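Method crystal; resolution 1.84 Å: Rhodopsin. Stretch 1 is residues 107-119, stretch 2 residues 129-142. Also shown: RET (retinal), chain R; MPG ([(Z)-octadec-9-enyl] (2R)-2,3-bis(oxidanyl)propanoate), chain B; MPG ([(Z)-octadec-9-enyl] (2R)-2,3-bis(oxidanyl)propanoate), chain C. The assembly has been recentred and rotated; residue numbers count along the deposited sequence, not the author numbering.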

ATOM      1  N   LEU A 107     -12.047  -3.284  -5.848  1.00 26.65           N
ATOM      2  CA  LEU A 107     -11.252  -2.813  -6.977  1.00 28.48           C
ATOM      3  C   LEU A 107      -9.764  -2.970  -6.700  1.00 27.65           C
ATOM      4  O   LEU A 107      -9.002  -3.431  -7.558  1.00 28.33           O
ATOM      5  CB  LEU A 107     -11.577  -1.348  -7.254  1.00 31.83           C
ATOM      6  CG  LEU A 107     -12.150  -0.885  -8.591  1.00 40.16           C
ATOM      7  CD1 LEU A 107     -12.897  -1.976  -9.298  1.00 40.46           C
ATOM      8  CD2 LEU A 107     -13.053   0.308  -8.344  1.00 39.51           C
ATOM      9  N   ASP A 108      -9.336  -2.588  -5.496  1.00 23.53           N
ATOM     10  CA  ASP A 108      -7.929  -2.675  -5.132  1.00 23.56           C
ATOM     11  C   ASP A 108      -7.439  -4.118  -5.116  1.00 25.43           C
ATOM     12  O   ASP A 108      -6.320  -4.406  -5.561  1.00 26.63           O
ATOM     13  CB  ASP A 108      -7.726  -2.021  -3.773  1.00 23.32           C
ATOM     14  CG  ASP A 108      -6.298  -2.096  -3.314  1.00 24.92           C
ATOM     15  OD1 ASP A 108      -5.938  -3.097  -2.657  1.00 25.58           O
ATOM     16  OD2 ASP A 108      -5.533  -1.168  -3.652  1.00 22.73           O
ATOM     17  N   VAL A 109      -8.261  -5.044  -4.609  1.00 28.49           N
ATOM     18  CA  VAL A 109      -7.854  -6.446  -4.568  1.00 30.66           C
ATOM     19  C   VAL A 109      -7.761  -7.011  -5.982  1.00 31.31           C
ATOM     20  O   VAL A 109      -6.842  -7.777  -6.301  1.00 31.92           O
ATOM     21  CB  VAL A 109      -8.818  -7.256  -3.679  1.00 29.84           C
ATOM     22  CG1 VAL A 109      -8.549  -8.744  -3.806  1.00 31.11           C
ATOM     23  CG2 VAL A 109      -8.674  -6.823  -2.228  1.00 32.50           C
ATOM     24  N   VAL A 110      -8.689  -6.622  -6.858  1.00 32.09           N
ATOM     25  CA  VAL A 110      -8.620  -7.034  -8.258  1.00 29.95           C
ATOM     26  C   VAL A 110      -7.337  -6.519  -8.900  1.00 29.53           C
ATOM     27  O   VAL A 110      -6.655  -7.240  -9.642  1.00 30.87           O
ATOM     28  CB  VAL A 110      -9.870  -6.541  -9.008  1.00 32.69           C
ATOM     29  CG1 VAL A 110      -9.645  -6.610 -10.506  1.00 34.94           C
ATOM     30  CG2 VAL A 110     -11.085  -7.378  -8.603  1.00 29.55           C
ATOM     31  N   MET A 111      -6.994  -5.259  -8.633  1.00 27.42           N
ATOM     32  CA  MET A 111      -5.745  -4.692  -9.133  1.00 27.19           C
ATOM     33  C   MET A 111      -4.545  -5.548  -8.738  1.00 26.96           C
ATOM     34  O   MET A 111      -3.725  -5.926  -9.586  1.00 28.36           O
ATOM     35  CB  MET A 111      -5.594  -3.263  -8.600  1.00 25.45           C
ATOM     36  CG  MET A 111      -4.295  -2.596  -8.978  1.00 26.43           C
ATOM     37  SD  MET A 111      -4.041  -1.004  -8.140  1.00 24.33           S
ATOM     38  CE  MET A 111      -3.596  -1.508  -6.468  1.00 23.66           C
ATOM     39  N   ILE A 112      -4.430  -5.871  -7.447  1.00 24.42           N
ATOM     40  CA  ILE A 112      -3.249  -6.589  -6.975  1.00 23.37           C
ATOM     41  C   ILE A 112      -3.232  -8.000  -7.531  1.00 25.40           C
ATOM     42  O   ILE A 112      -2.209  -8.475  -8.041  1.00 29.61           O
ATOM     43  CB  ILE A 112      -3.195  -6.608  -5.437  1.00 24.37           C
ATOM     44  CG1 ILE A 112      -3.101  -5.191  -4.872  1.00 22.25           C
ATOM     45  CG2 ILE A 112      -2.015  -7.491  -4.974  1.00 27.66           C
ATOM     46  CD1 ILE A 112      -1.845  -4.467  -5.303  1.00 24.16           C
ATOM     47  N   LEU A 113      -4.357  -8.707  -7.413  1.00 28.97           N
ATOM     48  CA  LEU A 113      -4.390 -10.106  -7.818  1.00 34.00           C
ATOM     49  C   LEU A 113      -4.222 -10.266  -9.327  1.00 36.40           C
ATOM     50  O   LEU A 113      -3.635 -11.254  -9.786  1.00 37.25           O
ATOM     51  CB  LEU A 113      -5.689 -10.758  -7.333  1.00 35.54           C
ATOM     52  CG  LEU A 113      -5.741 -10.916  -5.810  1.00 39.40           C
ATOM     53  CD1 LEU A 113      -7.025 -11.561  -5.352  1.00 43.69           C
ATOM     54  CD2 LEU A 113      -4.528 -11.702  -5.314  1.00 39.81           C
ATOM     55  N   THR A 114      -4.736  -9.322 -10.125  1.00 32.98           N
ATOM     56  CA  THR A 114      -4.498  -9.427 -11.563  1.00 31.45           C
ATOM     57  C   THR A 114      -3.068  -9.035 -11.909  1.00 32.27           C
ATOM     58  O   THR A 114      -2.538  -9.473 -12.935  1.00 37.62           O
ATOM     59  CB  THR A 114      -5.486  -8.569 -12.369  1.00 33.68           C
ATOM     60  OG1 THR A 114      -5.405  -7.201 -11.952  1.00 32.54           O
ATOM     61  CG2 THR A 114      -6.926  -9.067 -12.201  1.00 33.73           C
ATOM     62  N   GLY A 115      -2.434  -8.211 -11.073  1.00 29.05           N
ATOM     63  CA  GLY A 115      -1.026  -7.912 -11.274  1.00 31.63           C
ATOM     64  C   GLY A 115      -0.141  -9.093 -10.926  1.00 31.23           C
ATOM     65  O   GLY A 115       0.862  -9.357 -11.601  1.00 31.03           O
ATOM     66  N   LEU A 116      -0.495  -9.817  -9.862  1.00 32.25           N
ATOM     67  CA  LEU A 116       0.207 -11.052  -9.530  1.00 36.20           C
ATOM     68  C   LEU A 116       0.052 -12.075 -10.645  1.00 40.04           C
ATOM     69  O   LEU A 116       1.019 -12.741 -11.040  1.00 40.66           O
ATOM     70  CB  LEU A 116      -0.320 -11.608  -8.208  1.00 37.31           C
ATOM     71  CG  LEU A 116       0.129 -13.027  -7.850  1.00 41.58           C
ATOM     72  CD1 LEU A 116       1.642 -13.102  -7.712  1.00 43.10           C
ATOM     73  CD2 LEU A 116      -0.551 -13.481  -6.569  1.00 42.67           C
ATOM     74  N   TRP A 117      -1.174 -12.207 -11.162  1.00 37.57           N
ATOM     75  CA  TRP A 117      -1.439 -13.108 -12.277  1.00 39.20           C
ATOM     76  C   TRP A 117      -0.628 -12.713 -13.504  1.00 38.98           C
ATOM     77  O   TRP A 117      -0.039 -13.572 -14.170  1.00 43.67           O
ATOM     78  CB  TRP A 117      -2.937 -13.096 -12.580  1.00 38.71           C
ATOM     79  CG  TRP A 117      -3.374 -14.070 -13.605  1.00 45.86           C
ATOM     80  CD1 TRP A 117      -2.649 -15.090 -14.144  1.00 48.00           C
ATOM     81  CD2 TRP A 117      -4.666 -14.122 -14.224  1.00 47.44           C
ATOM     82  NE1 TRP A 117      -3.411 -15.773 -15.065  1.00 50.09           N
ATOM     83  CE2 TRP A 117      -4.652 -15.194 -15.129  1.00 49.64           C
ATOM     84  CE3 TRP A 117      -5.831 -13.359 -14.096  1.00 46.53           C
ATOM     85  CZ2 TRP A 117      -5.761 -15.530 -15.910  1.00 53.93           C
ATOM     86  CZ3 TRP A 117      -6.935 -13.694 -14.876  1.00 48.49           C
ATOM     87  CH2 TRP A 117      -6.888 -14.769 -15.768  1.00 50.71           C
ATOM     88  N   ALA A 118      -0.570 -11.414 -13.803  1.00 37.91           N
ATOM     89  CA  ALA A 118       0.258 -10.940 -14.906  1.00 37.23           C
ATOM     90  C   ALA A 118       1.727 -11.268 -14.670  1.00 37.89           C
ATOM     91  O   ALA A 118       2.423 -11.720 -15.585  1.00 40.37           O
ATOM     92  CB  ALA A 118       0.071  -9.433 -15.091  1.00 35.05           C
ATOM     93  N   GLY A 119       2.216 -11.053 -13.446  1.00 36.28           N
ATOM     94  CA  GLY A 119       3.621 -11.322 -13.167  1.00 37.38           C
ATOM     95  C   GLY A 119       3.978 -12.791 -13.300  1.00 43.56           C
ATOM     96  O   GLY A 119       5.059 -13.137 -13.792  1.00 44.67           O
ATOM     97  N   ILE A 129      -2.349  -8.177 -21.480  1.00 47.49           N
ATOM     98  CA  ILE A 129      -3.771  -7.942 -21.238  1.00 47.11           C
ATOM     99  C   ILE A 129      -4.054  -7.879 -19.739  1.00 44.01           C
ATOM    100  O   ILE A 129      -4.873  -7.073 -19.282  1.00 44.52           O
ATOM    101  CB  ILE A 129      -4.635  -9.009 -21.944  1.00 51.64           C
ATOM    102  CG1 ILE A 129      -6.116  -8.653 -21.835  1.00 57.26           C
ATOM    103  CG2 ILE A 129      -4.400 -10.390 -21.367  1.00 50.18           C
ATOM    104  CD1 ILE A 129      -6.509  -7.440 -22.649  1.00 62.51           C
ATOM    105  N   LEU A 130      -3.374  -8.714 -18.952  1.00 40.83           N
ATOM    106  CA  LEU A 130      -3.590  -8.693 -17.507  1.00 40.84           C
ATOM    107  C   LEU A 130      -3.033  -7.427 -16.868  1.00 37.12           C
ATOM    108  O   LEU A 130      -3.596  -6.931 -15.883  1.00 33.25           O
ATOM    109  CB  LEU A 130      -2.961  -9.925 -16.865  1.00 42.75           C
ATOM    110  CG  LEU A 130      -3.657 -11.227 -17.239  1.00 45.14           C
ATOM    111  CD1 LEU A 130      -2.855 -12.438 -16.764  1.00 44.71           C
ATOM    112  CD2 LEU A 130      -5.048 -11.227 -16.662  1.00 47.89           C
ATOM    113  N   PHE A 131      -1.939  -6.889 -17.406  1.00 35.19           N
ATOM    114  CA  PHE A 131      -1.454  -5.611 -16.898  1.00 35.05           C
ATOM    115  C   PHE A 131      -2.458  -4.506 -17.193  1.00 34.16           C
ATOM    116  O   PHE A 131      -2.653  -3.596 -16.381  1.00 30.73           O
ATOM    117  CB  PHE A 131      -0.083  -5.289 -17.500  1.00 39.89           C
ATOM    118  CG  PHE A 131       0.450  -3.943 -17.103  1.00 37.89           C
ATOM    119  CD1 PHE A 131       1.218  -3.797 -15.950  1.00 35.70           C
ATOM    120  CD2 PHE A 131       0.170  -2.818 -17.866  1.00 36.97           C
ATOM    121  CE1 PHE A 131       1.691  -2.560 -15.571  1.00 31.03           C
ATOM    122  CE2 PHE A 131       0.635  -1.570 -17.494  1.00 34.64           C
ATOM    123  CZ  PHE A 131       1.403  -1.442 -16.337  1.00 33.78           C
ATOM    124  N   ILE A 132      -3.111  -4.567 -18.349  1.00 36.23           N
ATOM    125  CA  ILE A 132      -4.103  -3.549 -18.672  1.00 36.43           C
ATOM    126  C   ILE A 132      -5.301  -3.659 -17.741  1.00 36.42           C
ATOM    127  O   ILE A 132      -5.803  -2.649 -17.232  1.00 36.60           O
ATOM    128  CB  ILE A 132      -4.527  -3.658 -20.145  1.00 37.63           C
ATOM    129  CG1 ILE A 132      -3.301  -3.524 -21.034  1.00 49.63           C
ATOM    130  CG2 ILE A 132      -5.538  -2.570 -20.482  1.00 37.77           C
ATOM    131  CD1 ILE A 132      -2.573  -2.239 -20.839  1.00 42.69           C
ATOM    132  N   ILE A 133      -5.797  -4.884 -17.527  1.00 33.08           N
ATOM    133  CA  ILE A 133      -6.911  -5.071 -16.599  1.00 31.69           C
ATOM    134  C   ILE A 133      -6.541  -4.542 -15.215  1.00 30.88           C
ATOM    135  O   ILE A 133      -7.328  -3.843 -14.566  1.00 29.75           O
ATOM    136  CB  ILE A 133      -7.325  -6.555 -16.552  1.00 34.54           C
ATOM    137  CG1 ILE A 133      -7.829  -7.006 -17.923  1.00 38.58           C
ATOM    138  CG2 ILE A 133      -8.412  -6.771 -15.522  1.00 36.88           C
ATOM    139  CD1 ILE A 133      -7.927  -8.508 -18.080  1.00 42.78           C
ATOM    140  N   SER A 134      -5.330  -4.840 -14.759  1.00 30.42           N
ATOM    141  CA  SER A 134      -4.902  -4.365 -13.443  1.00 30.21           C
ATOM    142  C   SER A 134      -4.872  -2.837 -13.391  1.00 27.92           C
ATOM    143  O   SER A 134      -5.377  -2.221 -12.443  1.00 26.27           O
ATOM    144  CB  SER A 134      -3.534  -4.957 -13.102  1.00 30.97           C
ATOM    145  OG  SER A 134      -3.138  -4.549 -11.800  1.00 28.97           O
ATOM    146  N   THR A 135      -4.306  -2.207 -14.419  1.00 28.44           N
ATOM    147  CA  THR A 135      -4.277  -0.749 -14.473  1.00 27.72           C
ATOM    148  C   THR A 135      -5.684  -0.155 -14.535  1.00 27.17           C
ATOM    149  O   THR A 135      -5.942   0.897 -13.934  1.00 28.60           O
ATOM    150  CB  THR A 135      -3.439  -0.306 -15.670  1.00 31.68           C
ATOM    151  OG1 THR A 135      -2.117  -0.831 -15.525  1.00 30.78           O
ATOM    152  CG2 THR A 135      -3.365   1.207 -15.763  1.00 35.08           C
ATOM    153  N   ALA A 136      -6.612  -0.828 -15.214  1.00 27.25           N
ATOM    154  CA  ALA A 136      -8.001  -0.372 -15.225  1.00 27.97           C
ATOM    155  C   ALA A 136      -8.570  -0.320 -13.812  1.00 28.14           C
ATOM    156  O   ALA A 136      -9.213   0.661 -13.426  1.00 27.93           O
ATOM    157  CB  ALA A 136      -8.852  -1.288 -16.108  1.00 29.23           C
ATOM    158  N   ALA A 137      -8.359  -1.386 -13.031  1.00 26.82           N
ATOM    159  CA  ALA A 137      -8.816  -1.387 -11.643  1.00 27.24           C
ATOM    160  C   ALA A 137      -8.126  -0.294 -10.843  1.00 24.29           C
ATOM    161  O   ALA A 137      -8.753   0.371 -10.014  1.00 24.57           O
ATOM    162  CB  ALA A 137      -8.562  -2.748 -10.994  1.00 29.86           C
ATOM    163  N   PHE A 138      -6.832  -0.096 -11.086  1.00 21.79           N
ATOM    164  CA  PHE A 138      -6.095   0.982 -10.429  1.00 21.45           C
ATOM    165  C   PHE A 138      -6.740   2.331 -10.712  1.00 23.73           C
ATOM    166  O   PHE A 138      -6.937   3.141  -9.801  1.00 21.27           O
ATOM    167  CB  PHE A 138      -4.644   0.955 -10.911  1.00 21.32           C
ATOM    168  CG  PHE A 138      -3.750   1.987 -10.263  1.00 22.81           C
ATOM    169  CD1 PHE A 138      -2.767   2.612 -10.997  1.00 21.69           C
ATOM    170  CD2 PHE A 138      -3.906   2.333  -8.925  1.00 23.69           C
ATOM    171  CE1 PHE A 138      -1.926   3.555 -10.410  1.00 21.58           C
ATOM    172  CE2 PHE A 138      -3.072   3.273  -8.336  1.00 22.42           C
ATOM    173  CZ  PHE A 138      -2.092   3.887  -9.074  1.00 20.17           C
ATOM    174  N   ILE A 139      -7.112   2.579 -11.965  1.00 29.10           N
ATOM    175  CA  ILE A 139      -7.764   3.841 -12.283  1.00 24.31           C
ATOM    176  C   ILE A 139      -9.086   3.955 -11.534  1.00 24.73           C
ATOM    177  O   ILE A 139      -9.446   5.033 -11.047  1.00 25.53           O
ATOM    178  CB  ILE A 139      -7.929   3.970 -13.802  1.00 27.30           C
ATOM    179  CG1 ILE A 139      -6.548   3.960 -14.455  1.00 27.88           C
ATOM    180  CG2 ILE A 139      -8.735   5.229 -14.159  1.00 31.34           C
ATOM    181  CD1 ILE A 139      -6.605   3.819 -15.949  1.00 30.25           C
ATOM    182  N   GLY A 140      -9.803   2.837 -11.384  1.00 25.29           N
ATOM    183  CA  GLY A 140     -10.983   2.837 -10.530  1.00 25.57           C
ATOM    184  C   GLY A 140     -10.678   3.284  -9.108  1.00 23.41           C
ATOM    185  O   GLY A 140     -11.397   4.106  -8.539  1.00 25.36           O
ATOM    186  N   VAL A 141      -9.616   2.734  -8.512  1.00 23.36           N
ATOM    187  CA  VAL A 141      -9.225   3.122  -7.150  1.00 23.62           C
ATOM    188  C   VAL A 141      -8.963   4.620  -7.072  1.00 24.35           C
ATOM    189  O   VAL A 141      -9.478   5.311  -6.187  1.00 24.13           O
ATOM    190  CB  VAL A 141      -7.988   2.326  -6.693  1.00 21.40           C
ATOM    191  CG1 VAL A 141      -7.426   2.902  -5.360  1.00 19.50           C
ATOM    192  CG2 VAL A 141      -8.316   0.849  -6.589  1.00 23.23           C
ATOM    193  N   LEU A 142      -8.111   5.131  -7.964  1.00 23.93           N
ATOM    194  CA  LEU A 142      -7.776   6.552  -7.930  1.00 24.51           C
ATOM    195  C   LEU A 142      -9.024   7.403  -8.081  1.00 25.81           C
ATOM    196  O   LEU A 142      -9.191   8.416  -7.390  1.00 25.84           O
ATOM    197  CB  LEU A 142      -6.783   6.879  -9.043  1.00 26.17           C
ATOM    198  CG  LEU A 142      -5.457   6.135  -9.032  1.00 30.31           C
ATOM    199  CD1 LEU A 142      -4.705   6.447 -10.312  1.00 30.07           C
ATOM    200  CD2 LEU A 142      -4.625   6.534  -7.805  1.00 27.25           C
TER
HETATM  201  C1  RET R 317       0.893  -3.602 -10.305  1.00 23.15           C
HETATM  202  C2  RET R 317       1.093  -4.217 -11.698  1.00 24.51           C
HETATM  203  C3  RET R 317      -0.122  -4.165 -12.600  1.00 25.96           C
HETATM  204  C4  RET R 317      -0.632  -2.746 -12.756  1.00 25.04           C
HETATM  205  C5  RET R 317      -0.637  -1.949 -11.470  1.00 26.76           C
HETATM  206  C6  RET R 317      -0.032  -2.369 -10.343  1.00 23.58           C
HETATM  207  C7  RET R 317      -0.082  -1.536  -9.150  1.00 24.66           C
HETATM  208  C8  RET R 317       0.328  -1.786  -7.877  1.00 24.79           C
HETATM  209  C9  RET R 317       0.274  -0.932  -6.712  1.00 21.35           C
HETATM  210  C10 RET R 317       0.918  -1.324  -5.597  1.00 19.98           C
HETATM  211  C11 RET R 317       0.991  -0.642  -4.337  1.00 20.84           C
HETATM  212  C12 RET R 317       1.643  -1.182  -3.313  1.00 21.47           C
HETATM  213  C13 RET R 317       1.790  -0.632  -1.985  1.00 20.90           C
HETATM  214  C14 RET R 317       2.392  -1.386  -1.034  1.00 20.73           C
HETATM  215  C15 RET R 317       2.607  -1.052   0.345  1.00 21.73           C
HETATM  216  C16 RET R 317       0.305  -4.694  -9.401  1.00 19.94           C
HETATM  217  C17 RET R 317       2.311  -3.256  -9.813  1.00 21.62           C
HETATM  218  C18 RET R 317      -1.540  -0.748 -11.543  1.00 25.32           C
HETATM  219  C19 RET R 317      -0.474   0.367  -6.804  1.00 19.24           C
HETATM  220  C20 RET R 317       1.231   0.737  -1.719  1.00 17.52           C
HETATM  221  C2  MPG B 301      -6.119 -13.661 -20.194  1.00 65.42           C
HETATM  222  C3  MPG B 301      -7.259 -12.946 -19.500  1.00 64.35           C
HETATM  223  C4  MPG B 301      -7.717 -11.697 -20.216  1.00 64.32           C
HETATM  224  C5  MPG B 301      -8.755 -11.921 -21.291  1.00 64.28           C
HETATM  225  C6  MPG B 301     -10.178 -12.004 -20.781  1.00 63.35           C
HETATM  226  C7  MPG B 301     -10.740 -10.677 -20.284  1.00 61.98           C
HETATM  227  C8  MPG B 301     -12.174 -10.731 -19.842  1.00 61.67           C
HETATM  228  C9  MPG B 301     -12.744  -9.383 -19.518  1.00 61.55           C
HETATM  229  C10 MPG B 301     -13.295  -8.985 -18.394  1.00 60.62           C
HETATM  230  C11 MPG B 301     -13.795  -7.593 -18.154  1.00 59.83           C
HETATM  231  C12 MPG B 301     -15.236  -7.507 -17.741  1.00 58.49           C
HETATM  232  C13 MPG B 301     -15.485  -7.626 -16.245  1.00 55.17           C
HETATM  233  C14 MPG B 301     -16.924  -7.393 -15.847  1.00 52.18           C
HETATM  234  C15 MPG B 301     -17.169  -7.293 -14.357  1.00 50.95           C
HETATM  235  C16 MPG B 301     -18.608  -6.998 -13.996  1.00 50.36           C
HETATM  236  C17 MPG B 301     -18.921  -6.855 -12.530  1.00 51.26           C
HETATM  237  C18 MPG B 301     -20.384  -6.604 -12.243  1.00 48.89           C
HETATM  238  O1  MPG B 301      -4.304 -15.242 -19.995  1.00 70.40           O
HETATM  239  C1  MPG B 301      -5.496 -14.739 -19.347  1.00 67.83           C
HETATM  240  CXD MPG B 301      -2.437 -16.702 -20.162  1.00 69.44           C
HETATM  241  O2  MPG B 301      -2.282 -15.966 -21.363  1.00 68.76           O
HETATM  242  C21 MPG B 301      -2.602 -18.188 -20.438  1.00 70.09           C
HETATM  243  O3  MPG B 301      -1.469 -18.671 -21.145  1.00 71.51           O
HETATM  244  O4  MPG B 301      -3.842 -16.568 -18.235  1.00 74.76           O
HETATM  245  CX3 MPG B 301      -3.608 -16.172 -19.347  1.00 71.88           C
HETATM  246  C2  MPG C 302     -13.098  13.427 -10.458  1.00 61.27           C
HETATM  247  C3  MPG C 302     -12.419  12.725 -11.613  1.00 61.68           C
HETATM  248  C4  MPG C 302     -11.131  12.042 -11.220  1.00 61.71           C
HETATM  249  C5  MPG C 302     -10.499  11.202 -12.310  1.00 61.55           C
HETATM  250  C6  MPG C 302      -9.400  10.289 -11.813  1.00 62.13           C
HETATM  251  C7  MPG C 302      -8.872   9.301 -12.845  1.00 61.54           C
HETATM  252  C8  MPG C 302      -7.962   9.898 -13.874  1.00 61.11           C
HETATM  253  C9  MPG C 302      -7.591   8.927 -14.951  1.00 59.66           C
HETATM  254  C10 MPG C 302      -6.412   8.437 -15.226  1.00 58.42           C
HETATM  255  C11 MPG C 302      -5.128   8.644 -14.486  1.00 59.88           C
HETATM  256  C12 MPG C 302      -4.564   7.363 -13.953  1.00 57.53           C
HETATM  257  C13 MPG C 302      -3.052   7.244 -14.042  1.00 51.69           C
HETATM  258  C14 MPG C 302      -2.555   5.828 -13.907  1.00 45.15           C
HETATM  259  C15 MPG C 302      -1.169   5.599 -14.448  1.00 45.99           C
HETATM  260  C16 MPG C 302      -0.855   4.152 -14.731  1.00 46.70           C
HETATM  261  C17 MPG C 302       0.476   3.917 -15.399  1.00 47.23           C
HETATM  262  C18 MPG C 302       0.703   2.484 -15.820  1.00 49.34           C

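Two helices run nearly antiparallel, their directions 159° apart and their axes 7.9 Å apart at closest approach, a close spacing. Ala137 fits it with a single methyl. Its CA-to-CB bond points toward the partner helix, and the methyl is short enough to lie against main chain as well as side chains: Ala137 CB is 3.5 Å from Leu107 O, 3.8 Å from Met111 CB and 4.0 Å from Val110 CG1. One methyl thus packs against a full turn of the opposing helix.

Met111 supplies the length that alanine lacks. With chi1 and chi2 t and chi3 p, its chain brings SD to 3.4 Å from Phe138 CD2. The sulfur approaches that ring obliquely, Met111 SD lying 4.4 Å from the Phe138 ring centroid, while retinal C19 lies over one face of the ring. Met111 CE is itself 3.7 Å from retinal C19, so methionine and phenylalanine pack against each other and against the ligand.

Toward one end, Leu107 and Val141 pack through Leu107 CB and Val141 CG2 at 4.0 Å. Gly140 is beside them, and here absence is the rule: a CB in the ideal position on Gly140 would lie 2.8 Å from Leu107 CD2, a clash.

Toward the other end, Leu130 has the largest area covered by the other stretch, 102 Å². Ala118 meets it with a single methyl, Ala118 CB to Leu130 CB at 3.5 Å, and Trp117 offers a ring. Leu130 CD1 sits 3.5 Å from the centroid of the Trp117 five-membered ring and 7° off its normal, a CH-pi contact over the face; Leu130 CD2 also reaches 3.4 Å from Trp117 CE3. Trp117 remains exposed, and its CZ2 lies 3.2 Å from O4 of the chain B lipid.

The polar part is brief. Ser134, chi1 t, donates from OG to Met111 O at 2.7 Å, the one hydrogen bond between the stretches. Met111 O also accepts the helical bond from Gly115 N at 3.0 Å, so the serine adds a link without costing the helix its own. An ideal CB on Gly115 would lie 2.4 Å from retinal C16, a clash. A small hydroxyl suits a place where Met111 CA and Ser134 CA come within 4.4 Å. Thr114, chi1 p, instead turns OG1 back to Val110 O at 2.6 Å; this satisfies the hydroxyl within its own helix, and Thr114 OG1 also lies 3.1 Å from Ser134 CB.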